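Local coordinates for spore germination protein B3 (Bacillus subtilis subsp. subtilis, PDB 3N54) that takes part in the spore germination response to a mixture of L-asparagine, glucose, fructose and potassium ions, as a lipoprotein component of a germinant receptor, at residues Q4-R9 against Y25-P30; A182-R187 against T301-L306; G243-H248 against G323-I328. All blocks are in the same frame, centred on the assembly; numbering follows the deposited sequence.

Interaction 1: residues Q4-R9 against Y25-P30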
ATOM      1  N   GLN A   4     -33.476  10.555   3.098  1.00 67.17           N
ATOM      2  CA  GLN A   4     -34.884  10.151   3.168  1.00 64.67           C
ATOM      3  C   GLN A   4     -35.027   8.630   3.318  1.00 60.92           C
ATOM      4  O   GLN A   4     -34.258   7.871   2.734  1.00 59.54           O
ATOM      5  CB  GLN A   4     -35.629  10.658   1.929  1.00 64.36           C
ATOM      6  CG  GLN A   4     -37.122  10.382   1.924  1.00 64.40           C
ATOM      7  CD  GLN A   4     -37.832  11.001   0.729  1.00 66.07           C
ATOM      8  OE1 GLN A   4     -37.213  11.657  -0.109  1.00 67.76           O
ATOM      9  NE2 GLN A   4     -39.140  10.788   0.646  1.00 66.98           N
ATOM     10  N   LEU A   5     -36.021   8.199   4.093  1.00 59.65           N
ATOM     11  CA  LEU A   5     -36.201   6.781   4.427  1.00 57.35           C
ATOM     12  C   LEU A   5     -36.858   5.940   3.327  1.00 54.21           C
ATOM     13  O   LEU A   5     -37.783   6.385   2.651  1.00 53.94           O
ATOM     14  CB  LEU A   5     -37.030   6.638   5.708  1.00 59.20           C
ATOM     15  CG  LEU A   5     -36.405   7.175   6.997  1.00 62.08           C
ATOM     16  CD1 LEU A   5     -37.430   7.187   8.117  1.00 64.24           C
ATOM     17  CD2 LEU A   5     -35.182   6.354   7.384  1.00 62.12           C
ATOM     18  N   SER A   6     -36.358   4.715   3.182  1.00 51.90           N
ATOM     19  CA  SER A   6     -36.884   3.724   2.255  1.00 49.40           C
ATOM     20  C   SER A   6     -36.603   2.351   2.851  1.00 49.30           C
ATOM     21  O   SER A   6     -35.467   2.074   3.237  1.00 49.38           O
ATOM     22  CB  SER A   6     -36.218   3.853   0.889  1.00 47.53           C
ATOM     23  OG  SER A   6     -36.472   2.721   0.076  1.00 45.69           O
ATOM     24  N   PHE A   7     -37.629   1.500   2.920  1.00 49.38           N
ATOM     25  CA  PHE A   7     -37.514   0.175   3.540  1.00 50.35           C
ATOM     26  C   PHE A   7     -37.626  -0.995   2.571  1.00 49.41           C
ATOM     27  O   PHE A   7     -37.440  -2.142   2.980  1.00 51.27           O
ATOM     28  CB  PHE A   7     -38.590   0.013   4.615  1.00 53.18           C
ATOM     29  CG  PHE A   7     -38.603   1.121   5.622  1.00 54.07           C
ATOM     30  CD1 PHE A   7     -39.534   2.149   5.530  1.00 54.34           C
ATOM     31  CD2 PHE A   7     -37.669   1.154   6.647  1.00 55.32           C
ATOM     32  CE1 PHE A   7     -39.547   3.191   6.458  1.00 55.79           C
ATOM     33  CE2 PHE A   7     -37.673   2.190   7.580  1.00 57.25           C
ATOM     34  CZ  PHE A   7     -38.615   3.211   7.481  1.00 56.88           C
ATOM     35  N   ALA A   8     -37.923  -0.716   1.301  1.00 46.99           N
ATOM     36  CA  ALA A   8     -38.091  -1.760   0.289  1.00 45.78           C
ATOM     37  C   ALA A   8     -37.342  -1.406  -0.993  1.00 42.71           C
ATOM     38  O   ALA A   8     -37.191  -0.231  -1.329  1.00 41.52           O
ATOM     39  CB  ALA A   8     -39.568  -1.968  -0.004  1.00 47.23           C
ATOM     40  N   ARG A   9     -36.894  -2.431  -1.711  1.00 41.69           N
ATOM     41  CA  ARG A   9     -36.110  -2.243  -2.926  1.00 39.61           C
ATOM     42  C   ARG A   9     -36.784  -2.796  -4.170  1.00 38.01           C
ATOM     43  O   ARG A   9     -37.496  -3.798  -4.119  1.00 38.75           O
ATOM     44  CB  ARG A   9     -34.722  -2.876  -2.762  1.00 40.37           C
ATOM     45  CG  ARG A   9     -33.739  -1.954  -2.066  1.00 43.55           C
ATOM     46  CD  ARG A   9     -32.474  -2.667  -1.616  1.00 49.02           C
ATOM     47  NE  ARG A   9     -31.711  -3.277  -2.705  1.00 51.36           N
ATOM     48  CZ  ARG A   9     -31.551  -4.591  -2.914  1.00 54.61           C
ATOM     49  NH1 ARG A   9     -32.097  -5.503  -2.111  1.00 57.60           N
ATOM     50  NH2 ARG A   9     -30.816  -5.001  -3.944  1.00 54.97           N
ATOM     51  N   TYR A  25     -31.275  -0.018  -9.683  1.00 32.21           N
ATOM     52  CA  TYR A  25     -31.934  -0.375  -8.437  1.00 32.44           C
ATOM     53  C   TYR A  25     -32.722   0.827  -7.929  1.00 33.29           C
ATOM     54  O   TYR A  25     -32.444   1.966  -8.307  1.00 34.23           O
ATOM     55  CB  TYR A  25     -30.925  -0.877  -7.408  1.00 33.50           C
ATOM     56  CG  TYR A  25     -30.421  -2.262  -7.736  1.00 33.82           C
ATOM     57  CD1 TYR A  25     -29.448  -2.459  -8.712  1.00 33.58           C
ATOM     58  CD2 TYR A  25     -30.940  -3.375  -7.089  1.00 35.22           C
ATOM     59  CE1 TYR A  25     -28.997  -3.729  -9.025  1.00 35.62           C
ATOM     60  CE2 TYR A  25     -30.495  -4.650  -7.391  1.00 36.55           C
ATOM     61  CZ  TYR A  25     -29.521  -4.822  -8.357  1.00 37.13           C
ATOM     62  OH  TYR A  25     -29.083  -6.092  -8.649  1.00 40.03           O
ATOM     63  N   GLN A  26     -33.722   0.559  -7.099  1.00 33.63           N
ATOM     64  CA  GLN A  26     -34.662   1.581  -6.648  1.00 34.78           C
ATOM     65  C   GLN A  26     -34.947   1.461  -5.156  1.00 35.61           C
ATOM     66  O   GLN A  26     -35.143   0.364  -4.634  1.00 35.26           O
ATOM     67  CB  GLN A  26     -35.989   1.425  -7.397  1.00 35.31           C
ATOM     68  CG  GLN A  26     -35.878   1.328  -8.934  1.00 35.40           C
ATOM     69  CD  GLN A  26     -35.430   2.624  -9.580  1.00 36.89           C
ATOM     70  OE1 GLN A  26     -34.953   2.636 -10.714  1.00 38.57           O
ATOM     71  NE2 GLN A  26     -35.594   3.724  -8.867  1.00 37.62           N
ATOM     72  N   ASN A  27     -34.973   2.603  -4.480  1.00 37.11           N
ATOM     73  CA  ASN A  27     -35.335   2.669  -3.081  1.00 38.47           C
ATOM     74  C   ASN A  27     -36.792   3.091  -3.045  1.00 39.71           C
ATOM     75  O   ASN A  27     -37.115   4.260  -3.261  1.00 40.79           O
ATOM     76  CB  ASN A  27     -34.424   3.654  -2.350  1.00 39.73           C
ATOM     77  CG  ASN A  27     -32.958   3.233  -2.398  1.00 39.87           C
ATOM     78  OD1 ASN A  27     -32.083   4.007  -2.806  1.00 42.18           O
ATOM     79  ND2 ASN A  27     -32.691   2.002  -2.002  1.00 38.08           N
ATOM     80  N   LEU A  28     -37.677   2.130  -2.799  1.00 40.49           N
ATOM     81  CA  LEU A  28     -39.116   2.383  -2.916  1.00 42.64           C
ATOM     82  C   LEU A  28     -39.632   3.299  -1.805  1.00 45.34           C
ATOM     83  O   LEU A  28     -39.241   3.173  -0.642  1.00 45.27           O
ATOM     84  CB  LEU A  28     -39.905   1.069  -2.941  1.00 43.10           C
ATOM     85  CG  LEU A  28     -39.484   0.067  -4.027  1.00 41.44           C
ATOM     86  CD1 LEU A  28     -40.354  -1.169  -3.954  1.00 41.46           C
ATOM     87  CD2 LEU A  28     -39.530   0.691  -5.427  1.00 39.27           C
ATOM     88  N   LEU A  29     -40.507   4.223  -2.195  1.00 48.03           N
ATOM     89  CA  LEU A  29     -41.102   5.181  -1.277  1.00 51.42           C
ATOM     90  C   LEU A  29     -42.044   4.441  -0.335  1.00 53.92           C
ATOM     91  O   LEU A  29     -42.866   3.661  -0.795  1.00 55.02           O
ATOM     92  CB  LEU A  29     -41.867   6.249  -2.061  1.00 53.30           C
ATOM     93  CG  LEU A  29     -42.411   7.445  -1.281  1.00 56.50           C
ATOM     94  CD1 LEU A  29     -41.277   8.276  -0.702  1.00 55.73           C
ATOM     95  CD2 LEU A  29     -43.314   8.303  -2.176  1.00 58.61           C
ATOM     96  N   PRO A  30     -41.905   4.646   0.985  1.00 56.32           N
ATOM     97  CA  PRO A  30     -42.828   3.971   1.898  1.00 59.53           C
ATOM     98  C   PRO A  30     -44.278   4.386   1.635  1.00 63.52           C
ATOM     99  O   PRO A  30     -44.573   5.581   1.576  1.00 65.00           O
ATOM    100  CB  PRO A  30     -42.370   4.441   3.286  1.00 60.39           C
ATOM    101  CG  PRO A  30     -40.969   4.886   3.110  1.00 57.77           C
ATOM    102  CD  PRO A  30     -40.853   5.389   1.707  1.00 56.03           C
TER
HETATM  103  O   HOH W   1     -34.315   0.981  -0.160  1.00 43.89           O
HETATM  104  O   HOH W   2     -39.994   1.834   1.545  1.00 52.28           O
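Ser6 and Leu28 meet at the middle of this contact. Ser6 OG donates a hydrogen bond to Leu28 O at 2.9 Å. The hydroxyl approaches 35° from the plane of that carbonyl. OG stands anti to the backbone N of Ser6 (chi1 166°), on the side where Asn27 and Leu28 lie. It also comes within 3.3 Å of Asn27 CB. Two waters extend this centre. One donates to Ser6 OG and accepts from Asn27 ND2, at 2.7 Å from ND2, and so joins the two side chains. The other accepts from Phe7 N and donates to Leu28 O. Leu28 O thus receives both the hydroxyl and a water. An alanine at Ser6 would probably leave Leu28 O without its hydroxyl donor and the water on Asn27 ND2 without its acceptor, giving the Asn27 amide more freedom to turn.

Beside this centre, Leu28 N donates to Ala8 O at 2.8 Å. Phe7 CD1 lies 3.9 Å from Pro30 CG, and the two side chains cross at about a right angle. Farther along, Arg9 NH2 is 3.5 Å from Tyr25 CE2. Its guanidinium lies nearly parallel to the phenol ring, with 10° between the planes. Lys51 makes a cation-pi contact with the same ring.

Arg9 and Asn27 form an antiparallel non-hydrogen-bonded pair. Strand 8-15 starts here and strand 21-28 ends, at the open end of their hairpin. Strand 21-28 is the middle of a three-stranded antiparallel sheet, and its other edge bonds to strand 46-55.

Interaction 2: residues A182-R187 against T301-L306; sequences AGIIKR and TDPVFL
Arg187 brings its flat guanidinium to Thr301 and Asp302. NH1 lies 3.5 Å from Asp302 O and 3.6 Å from Thr301 OG1, and both oxygens approach the group obliquely. A water sits at the guanidinium edge, in its plane, and accepts from Arg187 NH2 at 2.7 Å. The same water donates a weak bond to Asp302 OD2. The main partner of NH1 is Asp326, in a salt bridge, while NE donates to Gly162 O. The Arg187 side chain bends at chi2 (-134°) and chi3, and these bends accompany the turn of the guanidinium toward Thr301 and Asp302. Thr301 OG1 is hydrogen-bonded to Ser164 OG and Asp326 OD2. Lys186 CG lies 4.0 Å from the same hydroxyl oxygen, Thr301 OG1.

Next to this polar patch lies an apolar one. Ile184 CG2 touches Thr301 CG2 at 3.9 Å, the two side chains sliding past each other in opposite directions. The same Ile184 CG2 lies 4.1 Å from Pro303 CB.

Asp302 shapes the loop that meets the strand. Its OD1 accepts from Val304 N at 3.0 Å, on the anti side of the carboxylate and 33° out of its plane. Its OD2 accepts from Trp325 NE1 and Ser307 N. Thr301 and Pro303 of this loop pack on Ile184 of strand 177-186, in the five-stranded mixed sheet. The bond to Val304 N defines an Asx turn, placed just before helix 306-313.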
ATOM      1  N   ALA A 182       4.572   3.484  -2.746  1.00 37.02           N
ATOM      2  CA  ALA A 182       3.608   2.907  -1.825  1.00 35.90           C
ATOM      3  C   ALA A 182       2.678   3.941  -1.196  1.00 35.27           C
ATOM      4  O   ALA A 182       3.075   5.065  -0.933  1.00 35.48           O
ATOM      5  CB  ALA A 182       4.352   2.160  -0.724  1.00 35.37           C
ATOM      6  N   GLY A 183       1.436   3.537  -0.951  1.00 34.69           N
ATOM      7  CA  GLY A 183       0.491   4.368  -0.226  1.00 34.56           C
ATOM      8  C   GLY A 183       0.703   4.100   1.245  1.00 34.10           C
ATOM      9  O   GLY A 183       1.125   3.006   1.619  1.00 33.90           O
ATOM     10  N   ILE A 184       0.428   5.098   2.079  1.00 34.63           N
ATOM     11  CA  ILE A 184       0.554   4.967   3.523  1.00 34.86           C
ATOM     12  C   ILE A 184      -0.839   4.995   4.133  1.00 35.54           C
ATOM     13  O   ILE A 184      -1.513   6.017   4.074  1.00 36.26           O
ATOM     14  CB  ILE A 184       1.392   6.113   4.132  1.00 35.92           C
ATOM     15  CG1 ILE A 184       2.742   6.247   3.423  1.00 35.60           C
ATOM     16  CG2 ILE A 184       1.602   5.886   5.625  1.00 36.60           C
ATOM     17  CD1 ILE A 184       3.458   7.558   3.730  1.00 36.22           C
ATOM     18  N   ILE A 185      -1.269   3.873   4.707  1.00 35.67           N
ATOM     19  CA  ILE A 185      -2.578   3.769   5.342  1.00 36.94           C
ATOM     20  C   ILE A 185      -2.402   3.935   6.844  1.00 38.71           C
ATOM     21  O   ILE A 185      -1.645   3.198   7.475  1.00 38.40           O
ATOM     22  CB  ILE A 185      -3.268   2.404   5.055  1.00 36.56           C
ATOM     23  CG1 ILE A 185      -3.237   2.069   3.557  1.00 36.00           C
ATOM     24  CG2 ILE A 185      -4.698   2.411   5.560  1.00 37.22           C
ATOM     25  CD1 ILE A 185      -3.866   3.125   2.669  1.00 37.66           C
ATOM     26  N   LYS A 186      -3.090   4.915   7.418  1.00 41.15           N
ATOM     27  CA  LYS A 186      -2.937   5.216   8.834  1.00 43.85           C
ATOM     28  C   LYS A 186      -3.919   4.419   9.687  1.00 45.13           C
ATOM     29  O   LYS A 186      -5.057   4.184   9.288  1.00 44.81           O
ATOM     30  CB  LYS A 186      -3.118   6.709   9.081  1.00 46.22           C
ATOM     31  CG  LYS A 186      -2.762   7.155  10.499  1.00 49.90           C
ATOM     32  CD  LYS A 186      -2.628   8.653  10.550  1.00 53.84           C
ATOM     33  CE  LYS A 186      -2.119   9.154  11.889  1.00 57.80           C
ATOM     34  NZ  LYS A 186      -1.559  10.543  11.704  1.00 60.09           N
ATOM     35  N   ARG A 187      -3.457   4.022  10.869  1.00 47.01           N
ATOM     36  CA  ARG A 187      -4.252   3.239  11.812  1.00 48.88           C
ATOM     37  C   ARG A 187      -5.463   4.028  12.280  1.00 51.51           C
ATOM     38  O   ARG A 187      -5.487   5.258  12.190  1.00 52.89           O
ATOM     39  CB  ARG A 187      -3.394   2.831  13.012  1.00 50.47           C
ATOM     40  CG  ARG A 187      -3.080   3.956  14.018  1.00 54.94           C
ATOM     41  CD  ARG A 187      -1.598   3.978  14.407  1.00 57.73           C
ATOM     42  NE  ARG A 187      -1.064   2.636  14.623  1.00 59.28           N
ATOM     43  CZ  ARG A 187       0.203   2.268  14.426  1.00 59.07           C
ATOM     44  NH1 ARG A 187       1.118   3.129  13.997  1.00 58.08           N
ATOM     45  NH2 ARG A 187       0.552   1.007  14.642  1.00 60.45           N
ATOM     46  N   THR A 301       3.086   8.680  11.330  1.00 48.73           N
ATOM     47  CA  THR A 301       2.727   7.296  11.612  1.00 48.19           C
ATOM     48  C   THR A 301       3.842   6.330  11.215  1.00 46.24           C
ATOM     49  O   THR A 301       4.682   6.640  10.367  1.00 44.56           O
ATOM     50  CB  THR A 301       1.397   6.899  10.940  1.00 48.43           C
ATOM     51  OG1 THR A 301       0.836   5.780  11.636  1.00 49.12           O
ATOM     52  CG2 THR A 301       1.589   6.562   9.457  1.00 45.93           C
ATOM     53  N   ASP A 302       3.836   5.176  11.873  1.00 46.69           N
ATOM     54  CA  ASP A 302       4.794   4.102  11.660  1.00 45.81           C
ATOM     55  C   ASP A 302       4.083   3.002  10.874  1.00 44.85           C
ATOM     56  O   ASP A 302       3.326   2.222  11.458  1.00 45.99           O
ATOM     57  CB  ASP A 302       5.305   3.593  13.020  1.00 47.77           C
ATOM     58  CG  ASP A 302       5.875   2.168  12.969  1.00 48.48           C
ATOM     59  OD1 ASP A 302       6.303   1.705  11.889  1.00 48.16           O
ATOM     60  OD2 ASP A 302       5.895   1.507  14.039  1.00 51.53           O
ATOM     61  N   PRO A 303       4.303   2.948   9.543  1.00 43.11           N
ATOM     62  CA  PRO A 303       3.658   1.946   8.706  1.00 42.62           C
ATOM     63  C   PRO A 303       4.548   0.735   8.420  1.00 42.31           C
ATOM     64  O   PRO A 303       4.276  -0.014   7.481  1.00 41.84           O
ATOM     65  CB  PRO A 303       3.411   2.717   7.409  1.00 41.85           C
ATOM     66  CG  PRO A 303       4.602   3.661   7.315  1.00 40.80           C
ATOM     67  CD  PRO A 303       5.127   3.860   8.723  1.00 41.99           C
ATOM     68  N   VAL A 304       5.594   0.543   9.218  1.00 43.13           N
ATOM     69  CA  VAL A 304       6.548  -0.541   8.976  1.00 43.96           C
ATOM     70  C   VAL A 304       6.771  -1.418  10.210  1.00 46.70           C
ATOM     71  O   VAL A 304       7.791  -2.100  10.327  1.00 47.63           O
ATOM     72  CB  VAL A 304       7.894   0.016   8.448  1.00 43.23           C
ATOM     73  CG1 VAL A 304       7.715   0.526   7.029  1.00 41.59           C
ATOM     74  CG2 VAL A 304       8.421   1.108   9.360  1.00 42.76           C
ATOM     75  N   PHE A 305       5.797  -1.401  11.116  1.00 48.80           N
ATOM     76  CA  PHE A 305       5.769  -2.288  12.276  1.00 51.63           C
ATOM     77  C   PHE A 305       6.991  -2.165  13.204  1.00 53.99           C
ATOM     78  O   PHE A 305       7.403  -3.150  13.826  1.00 56.13           O
ATOM     79  CB  PHE A 305       5.568  -3.730  11.790  1.00 51.95           C
ATOM     80  CG  PHE A 305       4.397  -3.883  10.853  1.00 50.99           C
ATOM     81  CD1 PHE A 305       4.568  -3.782   9.480  1.00 49.09           C
ATOM     82  CD2 PHE A 305       3.119  -4.083  11.349  1.00 51.57           C
ATOM     83  CE1 PHE A 305       3.490  -3.893   8.621  1.00 48.50           C
ATOM     84  CE2 PHE A 305       2.037  -4.197  10.497  1.00 51.09           C
ATOM     85  CZ  PHE A 305       2.222  -4.102   9.132  1.00 50.27           C
ATOM     86  N   LEU A 306       7.559  -0.963  13.307  1.00 54.56           N
ATOM     87  CA  LEU A 306       8.644  -0.718  14.268  1.00 57.44           C
ATOM     88  C   LEU A 306       8.139  -0.991  15.682  1.00 60.75           C
ATOM     89  O   LEU A 306       8.894  -1.443  16.539  1.00 63.28           O
ATOM     90  CB  LEU A 306       9.199   0.714  14.188  1.00 56.83           C
ATOM     91  CG  LEU A 306      10.324   1.076  13.209  1.00 56.35           C
ATOM     92  CD1 LEU A 306      11.509   0.116  13.316  1.00 58.53           C
ATOM     93  CD2 LEU A 306       9.824   1.112  11.799  1.00 55.49           C
TER
HETATM   94  O   HOH W   3       2.916  -0.120  14.163  1.00 53.66           O

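Interaction 3: residues G243-H248 against G323-I328; sequences GKPVFH and GHWDEI
The start of strand 245-258 packs on the first turn of helix 325-331, where Pro245 and Phe247 meet Trp325 and Ile328. This is a strand-to-helix contact at one end of a mixed four-stranded sheet. The two aromatic side chains reach toward each other tip to tip. Phe247 CE2 lies 3.9 Å from Trp325 CH2, and each atom sits at the edge of the other ring, near its plane. Trp325 CG stands anti to its backbone N (chi1 166°), the start of the reach that brings the indole to Phe247. Pro245 CG adds a looser touch at 4.2 Å from Trp325 CZ3.

Ile328 closes on the proline ring. Its CG2 is 3.3 Å from Pro245 CD and equally near Pro245 CG, tighter than usual carbon contact. Around these atoms, Phe334 meets the Phe247 ring with nearly parallel planes, and Ile310 touches both aromatic side chains. Tyr317 packs on Pro245 and Ile328.

No hydrogen bond crosses between the two segments. The indole N-H has its polar partner in Asp302, while the six-membered ring is used for apolar contact. Cohesion here probably rests mainly on apolar packing, tight at Ile328 and Pro245.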
ATOM      1  N   GLY A 243      12.525   7.525  28.648  1.00117.88           N
ATOM      2  CA  GLY A 243      11.137   7.898  28.398  1.00115.56           C
ATOM      3  C   GLY A 243      10.808   7.805  26.918  1.00108.83           C
ATOM      4  O   GLY A 243       9.656   7.571  26.554  1.00106.48           O
ATOM      5  N   LYS A 244      11.821   7.995  26.070  1.00106.13           N
ATOM      6  CA  LYS A 244      11.678   7.909  24.622  1.00100.10           C
ATOM      7  C   LYS A 244      12.521   6.731  24.131  1.00 97.66           C
ATOM      8  O   LYS A 244      13.543   6.412  24.739  1.00100.67           O
ATOM      9  CB  LYS A 244      12.159   9.197  23.941  1.00 99.32           C
ATOM     10  CG  LYS A 244      11.967  10.487  24.750  1.00104.33           C
ATOM     11  CD  LYS A 244      10.502  10.822  25.014  1.00105.72           C
ATOM     12  CE  LYS A 244      10.361  11.809  26.178  1.00112.04           C
ATOM     13  NZ  LYS A 244      11.224  13.025  26.036  1.00114.30           N
ATOM     14  N   PRO A 245      12.104   6.076  23.032  1.00 92.37           N
ATOM     15  CA  PRO A 245      12.907   4.973  22.507  1.00 90.51           C
ATOM     16  C   PRO A 245      14.006   5.427  21.547  1.00 88.08           C
ATOM     17  O   PRO A 245      13.875   6.467  20.901  1.00 86.22           O
ATOM     18  CB  PRO A 245      11.883   4.110  21.752  1.00 86.97           C
ATOM     19  CG  PRO A 245      10.582   4.878  21.756  1.00 86.40           C
ATOM     20  CD  PRO A 245      10.860   6.251  22.269  1.00 88.98           C
ATOM     21  N   VAL A 246      15.082   4.648  21.474  1.00 88.35           N
ATOM     22  CA  VAL A 246      16.160   4.878  20.520  1.00 86.29           C
ATOM     23  C   VAL A 246      16.406   3.572  19.768  1.00 83.98           C
ATOM     24  O   VAL A 246      16.867   2.592  20.356  1.00 86.75           O
ATOM     25  CB  VAL A 246      17.462   5.333  21.203  1.00 90.59           C
ATOM     26  CG1 VAL A 246      18.586   5.449  20.180  1.00 88.85           C
ATOM     27  CG2 VAL A 246      17.256   6.660  21.923  1.00 92.97           C
ATOM     28  N   PHE A 247      16.087   3.560  18.477  1.00 79.11           N
ATOM     29  CA  PHE A 247      16.257   2.371  17.648  1.00 77.03           C
ATOM     30  C   PHE A 247      17.662   2.274  17.078  1.00 77.17           C
ATOM     31  O   PHE A 247      18.080   3.135  16.311  1.00 75.47           O
ATOM     32  CB  PHE A 247      15.255   2.364  16.486  1.00 72.76           C
ATOM     33  CG  PHE A 247      13.875   1.906  16.867  1.00 72.71           C
ATOM     34  CD1 PHE A 247      13.555   0.559  16.870  1.00 73.46           C
ATOM     35  CD2 PHE A 247      12.892   2.821  17.203  1.00 72.86           C
ATOM     36  CE1 PHE A 247      12.281   0.128  17.216  1.00 73.31           C
ATOM     37  CE2 PHE A 247      11.614   2.400  17.549  1.00 72.78           C
ATOM     38  CZ  PHE A 247      11.309   1.052  17.557  1.00 72.79           C
ATOM     39  N   HIS A 248      18.390   1.230  17.464  1.00 79.60           N
ATOM     40  CA  HIS A 248      19.688   0.932  16.873  1.00 80.32           C
ATOM     41  C   HIS A 248      19.448  -0.056  15.746  1.00 77.44           C
ATOM     42  O   HIS A 248      19.130  -1.222  15.991  1.00 78.84           O
ATOM     43  CB  HIS A 248      20.658   0.337  17.894  1.00 85.68           C
ATOM     44  CG  HIS A 248      21.213   1.336  18.857  1.00 88.93           C
ATOM     45  ND1 HIS A 248      20.507   1.790  19.951  1.00 90.64           N
ATOM     46  CD2 HIS A 248      22.415   1.958  18.900  1.00 91.41           C
ATOM     47  CE1 HIS A 248      21.249   2.652  20.622  1.00 94.17           C
ATOM     48  NE2 HIS A 248      22.411   2.772  20.006  1.00 94.64           N
ATOM     49  N   GLY A 323      -1.182   2.844  23.518  1.00 67.14           N
ATOM     50  CA  GLY A 323      -2.288   3.713  23.118  1.00 66.95           C
ATOM     51  C   GLY A 323      -1.926   4.981  22.365  1.00 66.77           C
ATOM     52  O   GLY A 323      -2.807   5.645  21.818  1.00 66.68           O
ATOM     53  N   HIS A 324      -0.642   5.328  22.344  1.00 66.66           N
ATOM     54  CA  HIS A 324      -0.171   6.533  21.652  1.00 66.68           C
ATOM     55  C   HIS A 324       1.222   6.297  21.062  1.00 66.00           C
ATOM     56  O   HIS A 324       2.150   7.088  21.264  1.00 65.98           O
ATOM     57  CB  HIS A 324      -0.178   7.730  22.614  1.00 67.07           C
ATOM     58  CG  HIS A 324       0.508   7.461  23.920  1.00 68.44           C
ATOM     59  ND1 HIS A 324      -0.129   6.852  24.981  1.00 70.02           N
ATOM     60  CD2 HIS A 324       1.773   7.712  24.334  1.00 69.62           C
ATOM     61  CE1 HIS A 324       0.715   6.738  25.992  1.00 70.32           C
ATOM     62  NE2 HIS A 324       1.876   7.251  25.625  1.00 70.28           N
ATOM     63  N   TRP A 325       1.356   5.201  20.321  1.00 65.18           N
ATOM     64  CA  TRP A 325       2.641   4.816  19.743  1.00 64.58           C
ATOM     65  C   TRP A 325       3.145   5.777  18.670  1.00 64.10           C
ATOM     66  O   TRP A 325       4.348   6.005  18.572  1.00 63.97           O
ATOM     67  CB  TRP A 325       2.568   3.405  19.162  1.00 64.53           C
ATOM     68  CG  TRP A 325       3.718   3.098  18.278  1.00 64.42           C
ATOM     69  CD1 TRP A 325       3.675   2.822  16.948  1.00 63.97           C
ATOM     70  CD2 TRP A 325       5.099   3.094  18.648  1.00 64.66           C
ATOM     71  NE1 TRP A 325       4.942   2.615  16.468  1.00 63.89           N
ATOM     72  CE2 TRP A 325       5.837   2.778  17.491  1.00 64.36           C
ATOM     73  CE3 TRP A 325       5.784   3.322  19.846  1.00 64.82           C
ATOM     74  CZ2 TRP A 325       7.230   2.678  17.496  1.00 64.96           C
ATOM     75  CZ3 TRP A 325       7.168   3.221  19.851  1.00 65.00           C
ATOM     76  CH2 TRP A 325       7.877   2.902  18.683  1.00 64.98           C
ATOM     77  N   ASP A 326       2.242   6.329  17.864  1.00 63.57           N
ATOM     78  CA  ASP A 326       2.647   7.277  16.824  1.00 63.31           C
ATOM     79  C   ASP A 326       3.288   8.530  17.435  1.00 63.50           C
ATOM     80  O   ASP A 326       4.289   9.028  16.913  1.00 63.31           O
ATOM     81  CB  ASP A 326       1.470   7.638  15.905  1.00 62.94           C
ATOM     82  CG  ASP A 326       1.169   6.547  14.872  1.00 61.91           C
ATOM     83  OD1 ASP A 326       2.028   5.660  14.651  1.00 58.83           O
ATOM     84  OD2 ASP A 326       0.077   6.589  14.268  1.00 60.00           O
ATOM     85  N   GLU A 327       2.728   9.013  18.544  1.00 63.61           N
ATOM     86  CA  GLU A 327       3.295  10.154  19.270  1.00 63.70           C
ATOM     87  C   GLU A 327       4.731   9.843  19.678  1.00 63.07           C
ATOM     88  O   GLU A 327       5.631  10.649  19.468  1.00 63.25           O
ATOM     89  CB  GLU A 327       2.453  10.480  20.508  1.00 64.12           C
ATOM     90  CG  GLU A 327       2.938  11.701  21.310  1.00 66.02           C
ATOM     91  CD  GLU A 327       2.201  11.895  22.640  1.00 68.45           C
ATOM     92  OE1 GLU A 327       2.610  12.792  23.410  1.00 69.78           O
ATOM     93  OE2 GLU A 327       1.223  11.157  22.920  1.00 70.08           O
ATOM     94  N   ILE A 328       4.934   8.663  20.253  1.00 62.47           N
ATOM     95  CA  ILE A 328       6.262   8.217  20.675  1.00 61.95           C
ATOM     96  C   ILE A 328       7.178   8.010  19.473  1.00 61.58           C
ATOM     97  O   ILE A 328       8.365   8.346  19.519  1.00 61.44           O
ATOM     98  CB  ILE A 328       6.180   6.903  21.490  1.00 61.94           C
ATOM     99  CG1 ILE A 328       5.481   7.142  22.833  1.00 62.28           C
ATOM    100  CG2 ILE A 328       7.564   6.317  21.724  1.00 61.51           C
ATOM    101  CD1 ILE A 328       6.242   8.059  23.784  1.00 62.59           C
TER

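In the fold
Interaction 1 comes first along the chain and closes before the others open. It lies at the end of the three-stranded sheet in the N-terminal part of the chain. Its centre is about 40 Å from that of interaction 2 and about 50 Å from that of interaction 3, and it touches neither. Interactions 2 and 3 lie in the C-terminal part, their centres about 15 Å apart. Their segments alternate in sequence and they touch directly. Polar bonds from residues of helix 325-331 join the two contacts. That helix links the residue just after strand 177-186 and the loop before helix 306-313 to strand 245-258, tying two mixed sheets together.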